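Local coordinates for protein dihydropyrimidinase (Brevibacillus agri, PDB 3SFW) that probably catalyses the reversible, zinc-dependent hydrolytic ring opening of dihydropyrimidines, at residues Pro57-Asp62 against Ile89-Leu94; Met1-Arg6 against Asp39-Asp44; Arg402-Glu407 against Asp414-Glu419; Ser241-Val246 against Gln297-Ser302. All blocks are in the same frame, centred on the assembly; numbering follows the deposited sequence.

Interaction 1 of 4, residues Pro57-Asp62 against Ile89-Leu94; sequences PHTHLD and IVDFCL. With ZN (zinc ion), chain F.
Thr59 and Asp91 make a single parallel bridge between strands 57-59 and 89-93, whose axes diverge by 56°, in keeping with so short a pairing. Phe92 N bonds to Thr59 O at 3.2 Å, while the bond from Thr59 N to Val90 O, 3.4 Å, is weak. Asp91, its CG anti to the backbone N (chi1 -165°), receives Leu61 N at 2.8 Å on the syn lone pair of OD2; Thr59 OG1 meets the same oxygen from the anti side, also at 2.8 Å. An alanine in place of Asp91 would probably leave Leu61 N and Thr59 OG1 without their shared acceptor and the chain after His60 freer to shift. Phe92 CE1 lies over one imidazole face of His58 in a T-shaped pair, 3.3 Å from His58 CD2, the planes at 67°. The His60 ring is nearly parallel to Phe92 but slid aside, barely overlapping it. Both histidines bind zinc through NE2 at 2.1 Å, alongside Asp315 and carboxylated Lys150. Since His58 ND1 bonds to Glu262 and His60 ND1 donates to a water held by Phe92 O, each imidazole is fixed at both nitrogens, which orients this His-X-His pair for the metal.

Interaction 2 of 4, residues Met1-Arg6 against Asp39-Asp44; sequences MKKWIR and DAEVID
Trp4 lays its indole alongside Val42, the two side chains pointing the same way, with CE3 3.8 Å from Val42 CG2. CG of the tryptophan stands anti to its backbone N (chi1 -170°), and its CB rests 3.9 Å from Ala40 CB. Arg6 then folds over the indole: CD sits above the centre of the ring system, 3.6 Å from its plane, and Trp4 CZ2 in turn lies over the centre of the guanidinium. Arg6 CD also lies 4.0 Å from Val42 CG1; the bend at chi3 (68°) then directs NE, which is held by a salt bridge to Asp20. Lys3, Glu41, Ile5 and Ile43 occupy the other face of the sheet. There Lys3 and Glu41 run side by side, but their polar ends go to different partners, NZ to Gly434 O and OE2 to Arg439, while Ile5 CG1 approaches Ile43 CB at 4.2 Å. Between the two faces the backbones form a regular parallel ladder, in which Glu41 N bonds to Lys2 O, Trp4 N to Glu41 O, Ile43 N to Trp4 O and Arg6 N to Ile43 O. A water linking Lys2 N to Asp39 O continues the pairing past the end of the ladder. Such parallel pairing of strand 2-6 with the outermost strand 41-44 of a four-stranded mixed sheet fits the small beta domain that accompanies the barrel in dihydropyrimidinase-like amidohydrolases.

Interaction 3 of 4, residues Arg402-Glu407 against Asp414-Glu419; sequences RTISVE and DYNPFE
Ser405 and Val406 grip the carboxylate of Glu419. Ser405 OG donates to OE2 of Glu419 at 2.6 Å, and Val406 N donates to OE1 of the same group at 2.8 Å along a nearly straight line; both donors lie on the syn side, slightly out of the carboxylate plane. Glu419 reaches them by a bend at chi2 (68°), which turns CD back toward the other segment. Ser405 OG also accepts from Glu407 N, closing an ST turn. An alanine at Ser405 would probably leave Glu419 OE2 and Glu407 N without this shared partner and the carboxylate more dependent on Val406 N. Beside this polar grip, the Ile404 side chain crosses that of Asn416 at about a right angle, Ile404 CG2 lying 3.5 Å from Asn416 OD1 and 3.9 Å from Phe418 CB, while Val406 CG2 packs against the backbone of Asp414. The turn from Asn416 to Glu419, closed by Glu419 N to Asn416 O at 3.0 Å, probably sets these groups; Asn416 OD1 accepts from Phe418 N, and ND2 is held by His409 and Asp344. An Asx turn starting a type I beta turn, clasped to an ST turn, thus links antiparallel strands 393-403 and 422-432.

Interaction 4 of 4, residues Ser241-Val246 against Gln297-Ser302; sequences SCADAV and QDVLWS
Val299 meets Ala243 from its first side-chain carbon onward, CB standing 4.1 Å from the methyl CB of the alanine. Both of its branches then face that methyl: CG1, anti to the backbone N of Val299 (chi1 -177°), comes to 3.8 Å from Ala243 CB, and CG2 to 4.0 Å from the same atom. CG1 goes on to touch the next helical turn, 4.1 Å from Val246 CG1. Beyond this pair, the tip of the valine lies close to the second subunit, another copy of the protein, whose Glu254 packs on both Val299 and Val246. The two helices belong to the outer layer of the TIM barrel: helix 243-254 follows strand 234-237, and helix 295-305 precedes strand 311-312 of the same parallel set. Leu300 carries the rest of the contact by dividing its methyls. CD1 reaches the carbonyl of Ser241, 3.7 Å from its O, and CD2 meets Val246 CG2 at 3.7 Å. Cys242 is the N-cap residue of helix 243-254, and its O accepts from Val246 N at 3.0 Å. The start of this helix is tied to its neighbour by a polar bond too, from Ala243 N to Asn296 OD1. Just before it in the chain, Ser241 OG hydrogen-bonds to Glu217 and Arg292.

Overall arrangement
Interactions 1 and 4 are buried within the barrel domain, whereas interactions 2 and 3 are only partly covered. Interaction 1, its centre about 8 Å from the centre of the chain, combines metal ligation, aromatic contacts and a doubly used carboxylate. Interaction 4 lies in the helical layer outside the barrel strands; its cross-contacts are almost wholly apolar and it borders another subunit. Interactions 1 and 3 reach neighbouring strands of one sheet, 49-59 and 393-403, although their nearest atoms are about 12 Å apart; in interaction 3 side chains and turns replace a strand ladder. Interaction 2, whose centre is about 31 Å from the centre of the chain, relies on regular backbone pairing between two strands of a separate sheet.

Interaction 1 of 4, residues Pro57-Asp62 against Ile89-Leu94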
loop_
_atom_site.group_PDB
_atom_site.type_symbol
_atom_site.label_atom_id
_atom_site.label_comp_id
_atom_site.label_asym_id
_atom_site.label_seq_id
_atom_site.Cartn_x
_atom_site.Cartn_y
_atom_site.Cartn_z
ATOM N N PRO A 57 11.638 -11.170 26.539
ATOM C CA PRO A 57 10.541 -10.374 27.066
ATOM C C PRO A 57 9.207 -11.136 27.085
ATOM O O PRO A 57 8.153 -10.499 27.241
ATOM C CB PRO A 57 10.402 -9.240 26.046
ATOM C CG PRO A 57 10.849 -9.875 24.707
ATOM C CD PRO A 57 12.024 -10.771 25.164
ATOM N N HIS A 58 9.226 -12.436 26.818
ATOM C CA HIS A 58 7.950 -13.119 26.606
ATOM C C HIS A 58 7.930 -14.516 27.227
ATOM O O HIS A 58 8.170 -15.521 26.550
ATOM C CB HIS A 58 7.592 -13.148 25.113
ATOM C CG HIS A 58 6.154 -13.497 24.839
ATOM N ND1 HIS A 58 5.479 -13.027 23.730
ATOM C CD2 HIS A 58 5.247 -14.198 25.571
ATOM C CE1 HIS A 58 4.221 -13.446 23.777
ATOM N NE2 HIS A 58 4.059 -14.152 24.887
ATOM N N THR A 59 7.702 -14.574 28.551
ATOM C CA THR A 59 7.692 -15.894 29.236
ATOM C C THR A 59 6.430 -16.063 30.080
ATOM O O THR A 59 5.794 -15.081 30.459
ATOM C CB THR A 59 8.940 -16.117 30.117
ATOM O OG1 THR A 59 8.951 -15.191 31.220
ATOM C CG2 THR A 59 10.244 -15.833 29.272
ATOM N N HIS A 60 6.061 -17.320 30.319
ATOM C CA HIS A 60 4.885 -17.674 31.104
ATOM C C HIS A 60 5.258 -18.808 32.073
ATOM O O HIS A 60 4.840 -19.976 31.887
ATOM C CB HIS A 60 3.743 -18.148 30.179
ATOM C CG HIS A 60 3.297 -17.102 29.203
ATOM N ND1 HIS A 60 2.489 -16.047 29.574
ATOM C CD2 HIS A 60 3.586 -16.924 27.894
ATOM C CE1 HIS A 60 2.237 -15.296 28.510
ATOM N NE2 HIS A 60 2.919 -15.792 27.482
ATOM N N LEU A 61 6.096 -18.491 33.060
ATOM C CA LEU A 61 6.534 -19.538 33.994
ATOM C C LEU A 61 5.475 -19.734 35.101
ATOM O O LEU A 61 4.915 -18.754 35.631
ATOM C CB LEU A 61 7.868 -19.118 34.633
ATOM C CG LEU A 61 8.983 -18.764 33.637
ATOM C CD1 LEU A 61 10.308 -18.529 34.402
ATOM C CD2 LEU A 61 9.175 -19.948 32.638
ATOM N N ASP A 62 5.249 -20.995 35.499
ATOM C CA ASP A 62 4.273 -21.318 36.531
ATOM C C ASP A 62 2.930 -20.666 36.280
ATOM O O ASP A 62 2.317 -20.075 37.199
ATOM C CB ASP A 62 4.802 -20.914 37.917
ATOM C CG ASP A 62 4.131 -21.689 39.056
ATOM O OD1 ASP A 62 3.875 -22.911 38.916
ATOM O OD2 ASP A 62 3.871 -21.061 40.104
ATOM N N ILE A 89 14.539 -12.297 32.078
ATOM C CA ILE A 89 13.255 -12.543 31.467
ATOM C C ILE A 89 12.254 -11.499 31.913
ATOM O O ILE A 89 12.446 -10.836 32.959
ATOM C CB ILE A 89 12.653 -13.955 31.877
ATOM C CG1 ILE A 89 12.450 -14.044 33.407
ATOM C CG2 ILE A 89 13.569 -15.103 31.400
ATOM C CD1 ILE A 89 11.651 -15.277 33.805
ATOM N N VAL A 90 11.179 -11.355 31.137
ATOM C CA VAL A 90 10.087 -10.512 31.583
ATOM C C VAL A 90 8.838 -11.333 31.395
ATOM O O VAL A 90 8.498 -11.747 30.247
ATOM C CB VAL A 90 9.994 -9.163 30.810
ATOM C CG1 VAL A 90 9.056 -8.201 31.596
ATOM C CG2 VAL A 90 11.431 -8.512 30.677
ATOM N N ASP A 91 8.235 -11.689 32.533
ATOM C CA ASP A 91 7.146 -12.672 32.567
ATOM C C ASP A 91 5.781 -11.980 32.699
ATOM O O ASP A 91 5.667 -10.930 33.331
ATOM C CB ASP A 91 7.399 -13.572 33.794
ATOM C CG ASP A 91 6.586 -14.851 33.759
ATOM O OD1 ASP A 91 5.461 -14.835 34.286
ATOM O OD2 ASP A 91 7.101 -15.858 33.180
ATOM N N PHE A 92 4.738 -12.574 32.113
ATOM C CA PHE A 92 3.387 -12.011 32.221
ATOM C C PHE A 92 2.643 -12.341 33.526
ATOM O O PHE A 92 2.113 -13.466 33.704
ATOM C CB PHE A 92 2.558 -12.448 30.990
ATOM C CG PHE A 92 3.013 -11.793 29.719
ATOM C CD1 PHE A 92 3.908 -12.426 28.857
ATOM C CD2 PHE A 92 2.540 -10.549 29.380
ATOM C CE1 PHE A 92 4.327 -11.835 27.699
ATOM C CE2 PHE A 92 2.979 -9.919 28.216
ATOM C CZ PHE A 92 3.904 -10.564 27.382
ATOM N N CYS A 93 2.457 -11.308 34.334
ATOM C CA CYS A 93 1.606 -11.401 35.532
ATOM C C CYS A 93 0.132 -11.281 35.130
ATOM O O CYS A 93 -0.330 -10.237 34.596
ATOM C CB CYS A 93 2.005 -10.272 36.486
ATOM S SG CYS A 93 0.896 -10.156 37.921
ATOM N N LEU A 94 -0.621 -12.363 35.329
ATOM C CA LEU A 94 -2.012 -12.382 34.898
ATOM C C LEU A 94 -2.909 -11.820 35.985
ATOM O O LEU A 94 -2.616 -11.956 37.167
ATOM C CB LEU A 94 -2.448 -13.804 34.602
ATOM C CG LEU A 94 -1.555 -14.536 33.612
ATOM C CD1 LEU A 94 -2.192 -15.939 33.361
ATOM C CD2 LEU A 94 -1.414 -13.748 32.266
HETATM ZN ZN ZN F . 2.383 -15.342 25.488
HETATM O O HOH W 1 1.733 -15.788 32.304
HETATM O O HOH W 2 3.602 -16.755 34.163
#

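Interaction 2 of 4, residues Met1-Arg6 against Asp39-Asp44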
loop_
_atom_site.group_PDB
_atom_site.type_symbol
_atom_site.label_atom_id
_atom_site.label_comp_id
_atom_site.label_asym_id
_atom_site.label_seq_id
_atom_site.Cartn_x
_atom_site.Cartn_y
_atom_site.Cartn_z
ATOM N N MET A 1 34.113 -10.278 44.016
ATOM C CA MET A 1 35.403 -10.552 43.352
ATOM C C MET A 1 35.546 -9.939 41.937
ATOM O O MET A 1 34.600 -9.337 41.380
ATOM C CB MET A 1 35.730 -12.059 43.395
ATOM C CG MET A 1 34.847 -13.002 42.559
ATOM S SD MET A 1 35.242 -14.799 42.888
ATOM C CE MET A 1 34.575 -14.981 44.561
ATOM N N LYS A 2 36.765 -9.988 41.425
ATOM C CA LYS A 2 37.040 -9.478 40.095
ATOM C C LYS A 2 37.225 -10.640 39.149
ATOM O O LYS A 2 37.844 -11.671 39.488
ATOM C CB LYS A 2 38.279 -8.587 40.088
ATOM C CG LYS A 2 38.079 -7.262 40.813
ATOM C CD LYS A 2 39.426 -6.647 41.198
ATOM C CE LYS A 2 40.099 -6.008 40.012
ATOM N NZ LYS A 2 41.178 -5.045 40.429
ATOM N N LYS A 3 36.750 -10.458 37.925
ATOM C CA LYS A 3 36.922 -11.458 36.883
ATOM C C LYS A 3 37.407 -10.770 35.620
ATOM O O LYS A 3 36.877 -9.728 35.249
ATOM C CB LYS A 3 35.585 -12.164 36.596
ATOM C CG LYS A 3 35.062 -13.016 37.809
ATOM C CD LYS A 3 33.710 -13.651 37.461
ATOM C CE LYS A 3 33.140 -14.496 38.653
ATOM N NZ LYS A 3 32.816 -13.702 39.901
ATOM N N TRP A 4 38.414 -11.350 34.986
ATOM C CA TRP A 4 39.066 -10.766 33.820
ATOM C C TRP A 4 38.885 -11.741 32.672
ATOM O O TRP A 4 39.516 -12.813 32.635
ATOM C CB TRP A 4 40.564 -10.602 34.131
ATOM C CG TRP A 4 41.384 -9.799 33.161
ATOM C CD1 TRP A 4 40.944 -8.972 32.160
ATOM C CD2 TRP A 4 42.811 -9.723 33.149
ATOM N NE1 TRP A 4 42.033 -8.418 31.496
ATOM C CE2 TRP A 4 43.185 -8.869 32.087
ATOM C CE3 TRP A 4 43.819 -10.283 33.956
ATOM C CZ2 TRP A 4 44.535 -8.549 31.816
ATOM C CZ3 TRP A 4 45.150 -10.001 33.662
ATOM C CH2 TRP A 4 45.497 -9.138 32.605
ATOM N N ILE A 5 37.915 -11.448 31.795
ATOM C CA ILE A 5 37.614 -12.317 30.688
ATOM C C ILE A 5 38.505 -11.940 29.510
ATOM O O ILE A 5 38.362 -10.820 28.924
ATOM C CB ILE A 5 36.127 -12.223 30.255
ATOM C CG1 ILE A 5 35.174 -12.331 31.462
ATOM C CG2 ILE A 5 35.806 -13.229 29.188
ATOM C CD1 ILE A 5 33.654 -12.080 31.078
ATOM N N ARG A 6 39.404 -12.849 29.151
ATOM C CA ARG A 6 40.491 -12.530 28.179
ATOM C C ARG A 6 40.411 -13.273 26.853
ATOM O O ARG A 6 39.962 -14.428 26.783
ATOM C CB ARG A 6 41.864 -12.831 28.804
ATOM C CG ARG A 6 42.104 -12.129 30.146
ATOM C CD ARG A 6 43.585 -12.154 30.467
ATOM N NE ARG A 6 44.304 -11.303 29.521
ATOM C CZ ARG A 6 45.624 -11.135 29.521
ATOM N NH1 ARG A 6 46.372 -11.785 30.401
ATOM N NH2 ARG A 6 46.191 -10.320 28.633
ATOM N N ASP A 39 44.736 -9.332 40.674
ATOM C CA ASP A 39 43.906 -10.006 41.650
ATOM C C ASP A 39 42.546 -10.317 41.055
ATOM O O ASP A 39 41.533 -10.233 41.751
ATOM C CB ASP A 39 43.718 -9.137 42.908
ATOM C CG ASP A 39 45.046 -8.775 43.593
ATOM O OD1 ASP A 39 45.978 -9.626 43.643
ATOM O OD2 ASP A 39 45.144 -7.627 44.089
ATOM N N ALA A 40 42.505 -10.603 39.755
ATOM C CA ALA A 40 41.245 -11.015 39.139
ATOM C C ALA A 40 41.332 -12.457 38.721
ATOM O O ALA A 40 42.402 -12.931 38.346
ATOM C CB ALA A 40 40.894 -10.129 37.944
ATOM N N GLU A 41 40.213 -13.166 38.799
ATOM C CA GLU A 41 40.133 -14.523 38.227
ATOM C C GLU A 41 40.167 -14.439 36.693
ATOM O O GLU A 41 39.314 -13.763 36.095
ATOM C CB GLU A 41 38.849 -15.220 38.663
ATOM C CG GLU A 41 38.723 -16.657 38.069
ATOM C CD GLU A 41 37.403 -17.353 38.378
ATOM O OE1 GLU A 41 36.419 -16.698 38.818
ATOM O OE2 GLU A 41 37.329 -18.563 38.096
ATOM N N VAL A 42 41.142 -15.102 36.066
ATOM C CA VAL A 42 41.249 -15.070 34.603
ATOM C C VAL A 42 40.296 -16.098 33.991
ATOM O O VAL A 42 40.320 -17.271 34.355
ATOM C CB VAL A 42 42.712 -15.272 34.089
ATOM C CG1 VAL A 42 42.745 -15.466 32.580
ATOM C CG2 VAL A 42 43.602 -14.077 34.476
ATOM N N ILE A 43 39.408 -15.629 33.108
ATOM C CA ILE A 43 38.505 -16.503 32.358
ATOM C C ILE A 43 38.958 -16.481 30.906
ATOM O O ILE A 43 38.983 -15.411 30.251
ATOM C CB ILE A 43 37.028 -15.965 32.398
ATOM C CG1 ILE A 43 36.557 -15.643 33.827
ATOM C CG2 ILE A 43 36.065 -16.925 31.710
ATOM C CD1 ILE A 43 36.848 -16.683 34.828
ATOM N N ASP A 44 39.317 -17.642 30.394
ATOM C CA ASP A 44 39.813 -17.743 29.027
ATOM C C ASP A 44 38.670 -17.852 27.991
ATOM O O ASP A 44 37.957 -18.857 27.945
ATOM C CB ASP A 44 40.758 -18.953 28.942
ATOM C CG ASP A 44 41.386 -19.120 27.578
ATOM O OD1 ASP A 44 41.134 -18.304 26.676
ATOM O OD2 ASP A 44 42.150 -20.087 27.396
HETATM O O HOH W 3 39.084 -10.426 42.975
#

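Interaction 3 of 4, residues Arg402-Glu407 against Asp414-Glu419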
loop_
_atom_site.group_PDB
_atom_site.type_symbol
_atom_site.label_atom_id
_atom_site.label_comp_id
_atom_site.label_asym_id
_atom_site.label_seq_id
_atom_site.Cartn_x
_atom_site.Cartn_y
_atom_site.Cartn_z
ATOM N N ARG A 402 25.684 -29.140 16.841
ATOM C CA ARG A 402 24.969 -30.030 17.757
ATOM C C ARG A 402 23.532 -30.221 17.304
ATOM O O ARG A 402 23.085 -29.591 16.358
ATOM C CB ARG A 402 25.046 -29.516 19.199
ATOM C CG ARG A 402 24.320 -28.200 19.402
ATOM C CD ARG A 402 24.504 -27.689 20.824
ATOM N NE ARG A 402 24.043 -26.318 20.932
ATOM C CZ ARG A 402 22.844 -25.957 21.367
ATOM N NH1 ARG A 402 21.980 -26.871 21.843
ATOM N NH2 ARG A 402 22.532 -24.654 21.396
ATOM N N THR A 403 22.865 -31.200 17.891
ATOM C CA THR A 403 21.465 -31.454 17.564
ATOM C C THR A 403 20.609 -31.041 18.759
ATOM O O THR A 403 20.912 -31.388 19.882
ATOM C CB THR A 403 21.274 -32.938 17.346
ATOM O OG1 THR A 403 22.084 -33.320 16.230
ATOM C CG2 THR A 403 19.816 -33.258 17.056
ATOM N N ILE A 404 19.567 -30.264 18.519
ATOM C CA ILE A 404 18.655 -29.934 19.634
ATOM C C ILE A 404 17.870 -31.187 20.014
ATOM O O ILE A 404 17.259 -31.839 19.142
ATOM C CB ILE A 404 17.706 -28.800 19.223
ATOM C CG1 ILE A 404 18.536 -27.515 19.030
ATOM C CG2 ILE A 404 16.661 -28.543 20.350
ATOM C CD1 ILE A 404 17.695 -26.266 18.638
ATOM N N SER A 405 17.773 -31.454 21.314
ATOM C CA SER A 405 17.045 -32.632 21.754
ATOM C C SER A 405 16.484 -32.515 23.159
ATOM O O SER A 405 17.154 -31.992 24.045
ATOM C CB SER A 405 18.000 -33.844 21.728
ATOM O OG SER A 405 17.216 -35.020 21.914
ATOM N N VAL A 406 15.334 -33.157 23.398
ATOM C CA VAL A 406 14.814 -33.328 24.763
ATOM C C VAL A 406 15.838 -34.063 25.639
ATOM O O VAL A 406 15.878 -33.866 26.869
ATOM C CB VAL A 406 13.450 -34.073 24.754
ATOM C CG1 VAL A 406 13.589 -35.555 24.220
ATOM C CG2 VAL A 406 12.767 -33.990 26.153
ATOM N N GLU A 407 16.684 -34.887 25.008
ATOM C CA GLU A 407 17.692 -35.651 25.757
ATOM C C GLU A 407 18.736 -34.771 26.432
ATOM O O GLU A 407 19.367 -35.196 27.402
ATOM C CB GLU A 407 18.405 -36.674 24.864
ATOM C CG GLU A 407 17.455 -37.639 24.173
ATOM C CD GLU A 407 16.621 -38.484 25.141
ATOM O OE1 GLU A 407 15.496 -38.891 24.743
ATOM O OE2 GLU A 407 17.095 -38.770 26.279
ATOM N N ASP A 414 8.637 -32.824 28.600
ATOM C CA ASP A 414 9.033 -34.123 28.018
ATOM C C ASP A 414 9.230 -34.133 26.518
ATOM O O ASP A 414 9.349 -35.209 25.929
ATOM C CB ASP A 414 8.006 -35.210 28.387
ATOM C CG ASP A 414 6.613 -34.887 27.911
ATOM O OD1 ASP A 414 6.440 -33.928 27.152
ATOM O OD2 ASP A 414 5.668 -35.679 28.167
ATOM N N TYR A 415 9.283 -32.964 25.885
ATOM C CA TYR A 415 9.596 -32.957 24.464
ATOM C C TYR A 415 10.210 -31.634 24.122
ATOM O O TYR A 415 10.128 -30.667 24.898
ATOM C CB TYR A 415 8.343 -33.220 23.566
ATOM C CG TYR A 415 7.366 -32.056 23.449
ATOM C CD1 TYR A 415 6.474 -31.767 24.468
ATOM C CD2 TYR A 415 7.420 -31.188 22.347
ATOM C CE1 TYR A 415 5.620 -30.676 24.410
ATOM C CE2 TYR A 415 6.546 -30.132 22.225
ATOM C CZ TYR A 415 5.634 -29.880 23.267
ATOM O OH TYR A 415 4.791 -28.807 23.188
ATOM N N ASN A 416 10.830 -31.597 22.950
ATOM C CA ASN A 416 11.334 -30.325 22.416
ATOM C C ASN A 416 10.805 -30.186 21.002
ATOM O O ASN A 416 10.945 -31.123 20.185
ATOM C CB ASN A 416 12.848 -30.371 22.429
ATOM C CG ASN A 416 13.475 -29.023 22.106
ATOM O OD1 ASN A 416 13.257 -28.482 21.023
ATOM N ND2 ASN A 416 14.235 -28.474 23.057
ATOM N N PRO A 417 10.133 -29.061 20.698
ATOM C CA PRO A 417 9.526 -28.927 19.366
ATOM C C PRO A 417 10.544 -28.811 18.237
ATOM O O PRO A 417 10.189 -28.998 17.076
ATOM C CB PRO A 417 8.672 -27.641 19.480
ATOM C CG PRO A 417 9.436 -26.813 20.552
ATOM C CD PRO A 417 10.003 -27.839 21.527
ATOM N N PHE A 418 11.798 -28.532 18.588
ATOM C CA PHE A 418 12.880 -28.526 17.646
ATOM C C PHE A 418 13.688 -29.836 17.612
ATOM O O PHE A 418 14.808 -29.856 17.123
ATOM C CB PHE A 418 13.822 -27.323 17.927
ATOM C CG PHE A 418 13.082 -26.021 18.086
ATOM C CD1 PHE A 418 12.435 -25.435 16.992
ATOM C CD2 PHE A 418 12.938 -25.417 19.372
ATOM C CE1 PHE A 418 11.694 -24.210 17.137
ATOM C CE2 PHE A 418 12.204 -24.209 19.518
ATOM C CZ PHE A 418 11.592 -23.604 18.418
ATOM N N GLU A 419 13.122 -30.904 18.167
ATOM C CA GLU A 419 13.784 -32.206 18.193
ATOM C C GLU A 419 14.455 -32.547 16.857
ATOM O O GLU A 419 13.808 -32.587 15.816
ATOM C CB GLU A 419 12.779 -33.282 18.592
ATOM C CG GLU A 419 13.461 -34.656 18.878
ATOM C CD GLU A 419 14.310 -34.625 20.117
ATOM O OE1 GLU A 419 13.859 -34.016 21.134
ATOM O OE2 GLU A 419 15.386 -35.302 20.109
#

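Interaction 4 of 4, residues Ser241-Val246 against Gln297-Ser302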
loop_
_atom_site.group_PDB
_atom_site.type_symbol
_atom_site.label_atom_id
_atom_site.label_comp_id
_atom_site.label_asym_id
_atom_site.label_seq_id
_atom_site.Cartn_x
_atom_site.Cartn_y
_atom_site.Cartn_z
ATOM N N SER A 241 3.224 -13.416 13.598
ATOM C CA SER A 241 3.527 -14.720 12.976
ATOM C C SER A 241 3.395 -14.710 11.472
ATOM O O SER A 241 3.740 -15.701 10.799
ATOM C CB SER A 241 2.605 -15.822 13.549
ATOM O OG SER A 241 1.267 -15.680 13.070
ATOM N N CYS A 242 2.780 -13.669 10.926
ATOM C CA CYS A 242 2.372 -13.734 9.520
ATOM C C CYS A 242 2.539 -12.446 8.766
ATOM O O CYS A 242 2.639 -11.345 9.351
ATOM C CB CYS A 242 0.931 -14.212 9.374
ATOM S SG CYS A 242 -0.323 -13.082 10.038
ATOM N N ALA A 243 2.650 -12.592 7.449
ATOM C CA ALA A 243 2.880 -11.445 6.566
ATOM C C ALA A 243 1.769 -10.413 6.657
ATOM O O ALA A 243 2.051 -9.206 6.639
ATOM C CB ALA A 243 3.063 -11.923 5.075
ATOM N N ASP A 244 0.531 -10.854 6.874
ATOM C CA ASP A 244 -0.594 -9.917 6.984
ATOM C C ASP A 244 -0.300 -8.909 8.114
ATOM O O ASP A 244 -0.467 -7.701 7.937
ATOM C CB ASP A 244 -1.859 -10.710 7.303
ATOM C CG ASP A 244 -3.129 -9.881 7.199
ATOM O OD1 ASP A 244 -4.152 -10.471 6.788
ATOM O OD2 ASP A 244 -3.155 -8.679 7.571
ATOM N N ALA A 245 0.163 -9.420 9.250
ATOM C CA ALA A 245 0.473 -8.564 10.392
ATOM C C ALA A 245 1.724 -7.724 10.147
ATOM O O ALA A 245 1.751 -6.511 10.485
ATOM C CB ALA A 245 0.608 -9.375 11.652
ATOM N N VAL A 246 2.749 -8.336 9.557
ATOM C CA VAL A 246 3.964 -7.567 9.226
ATOM C C VAL A 246 3.638 -6.355 8.351
ATOM O O VAL A 246 4.077 -5.241 8.627
ATOM C CB VAL A 246 5.000 -8.444 8.488
ATOM C CG1 VAL A 246 6.143 -7.558 7.967
ATOM C CG2 VAL A 246 5.582 -9.555 9.440
ATOM N N GLN A 297 7.609 -17.333 6.870
ATOM C CA GLN A 297 8.860 -17.254 7.658
ATOM C C GLN A 297 9.759 -16.206 7.038
ATOM O O GLN A 297 10.375 -15.396 7.760
ATOM C CB GLN A 297 9.596 -18.593 7.639
ATOM C CG GLN A 297 8.797 -19.699 8.380
ATOM C CD GLN A 297 9.419 -21.054 8.194
ATOM O OE1 GLN A 297 10.355 -21.222 7.385
ATOM N NE2 GLN A 297 8.928 -22.039 8.952
ATOM N N ASP A 298 9.929 -16.265 5.710
ATOM C CA ASP A 298 10.897 -15.322 5.116
ATOM C C ASP A 298 10.466 -13.859 5.224
ATOM O O ASP A 298 11.327 -12.950 5.268
ATOM C CB ASP A 298 11.304 -15.691 3.682
ATOM C CG ASP A 298 12.454 -16.731 3.651
ATOM O OD1 ASP A 298 12.530 -17.456 2.642
ATOM O OD2 ASP A 298 13.258 -16.853 4.632
ATOM N N VAL A 299 9.156 -13.634 5.218
ATOM C CA VAL A 299 8.639 -12.282 5.459
ATOM C C VAL A 299 9.008 -11.816 6.891
ATOM O O VAL A 299 9.420 -10.668 7.084
ATOM C CB VAL A 299 7.131 -12.211 5.231
ATOM C CG1 VAL A 299 6.608 -10.734 5.427
ATOM C CG2 VAL A 299 6.758 -12.664 3.769
ATOM N N LEU A 300 8.887 -12.709 7.878
ATOM C CA LEU A 300 9.379 -12.384 9.258
ATOM C C LEU A 300 10.903 -12.087 9.319
ATOM O O LEU A 300 11.348 -11.098 9.942
ATOM C CB LEU A 300 9.037 -13.516 10.246
ATOM C CG LEU A 300 7.537 -13.776 10.404
ATOM C CD1 LEU A 300 7.357 -15.054 11.216
ATOM C CD2 LEU A 300 6.788 -12.607 11.095
ATOM N N TRP A 301 11.700 -12.908 8.639
ATOM C CA TRP A 301 13.135 -12.695 8.632
ATOM C C TRP A 301 13.447 -11.368 7.972
ATOM O O TRP A 301 14.266 -10.621 8.491
ATOM C CB TRP A 301 13.872 -13.807 7.845
ATOM C CG TRP A 301 14.072 -15.138 8.626
ATOM C CD1 TRP A 301 13.601 -16.399 8.267
ATOM C CD2 TRP A 301 14.856 -15.322 9.784
ATOM N NE1 TRP A 301 14.054 -17.342 9.168
ATOM C CE2 TRP A 301 14.817 -16.701 10.119
ATOM C CE3 TRP A 301 15.616 -14.450 10.594
ATOM C CZ2 TRP A 301 15.524 -17.219 11.190
ATOM C CZ3 TRP A 301 16.265 -14.972 11.684
ATOM C CH2 TRP A 301 16.243 -16.337 11.961
ATOM N N SER A 302 12.787 -11.087 6.850
ATOM C CA SER A 302 12.959 -9.771 6.155
ATOM C C SER A 302 12.630 -8.612 7.096
ATOM O O SER A 302 13.275 -7.568 7.069
ATOM C CB SER A 302 12.023 -9.682 4.948
ATOM O OG SER A 302 12.499 -10.479 3.894
#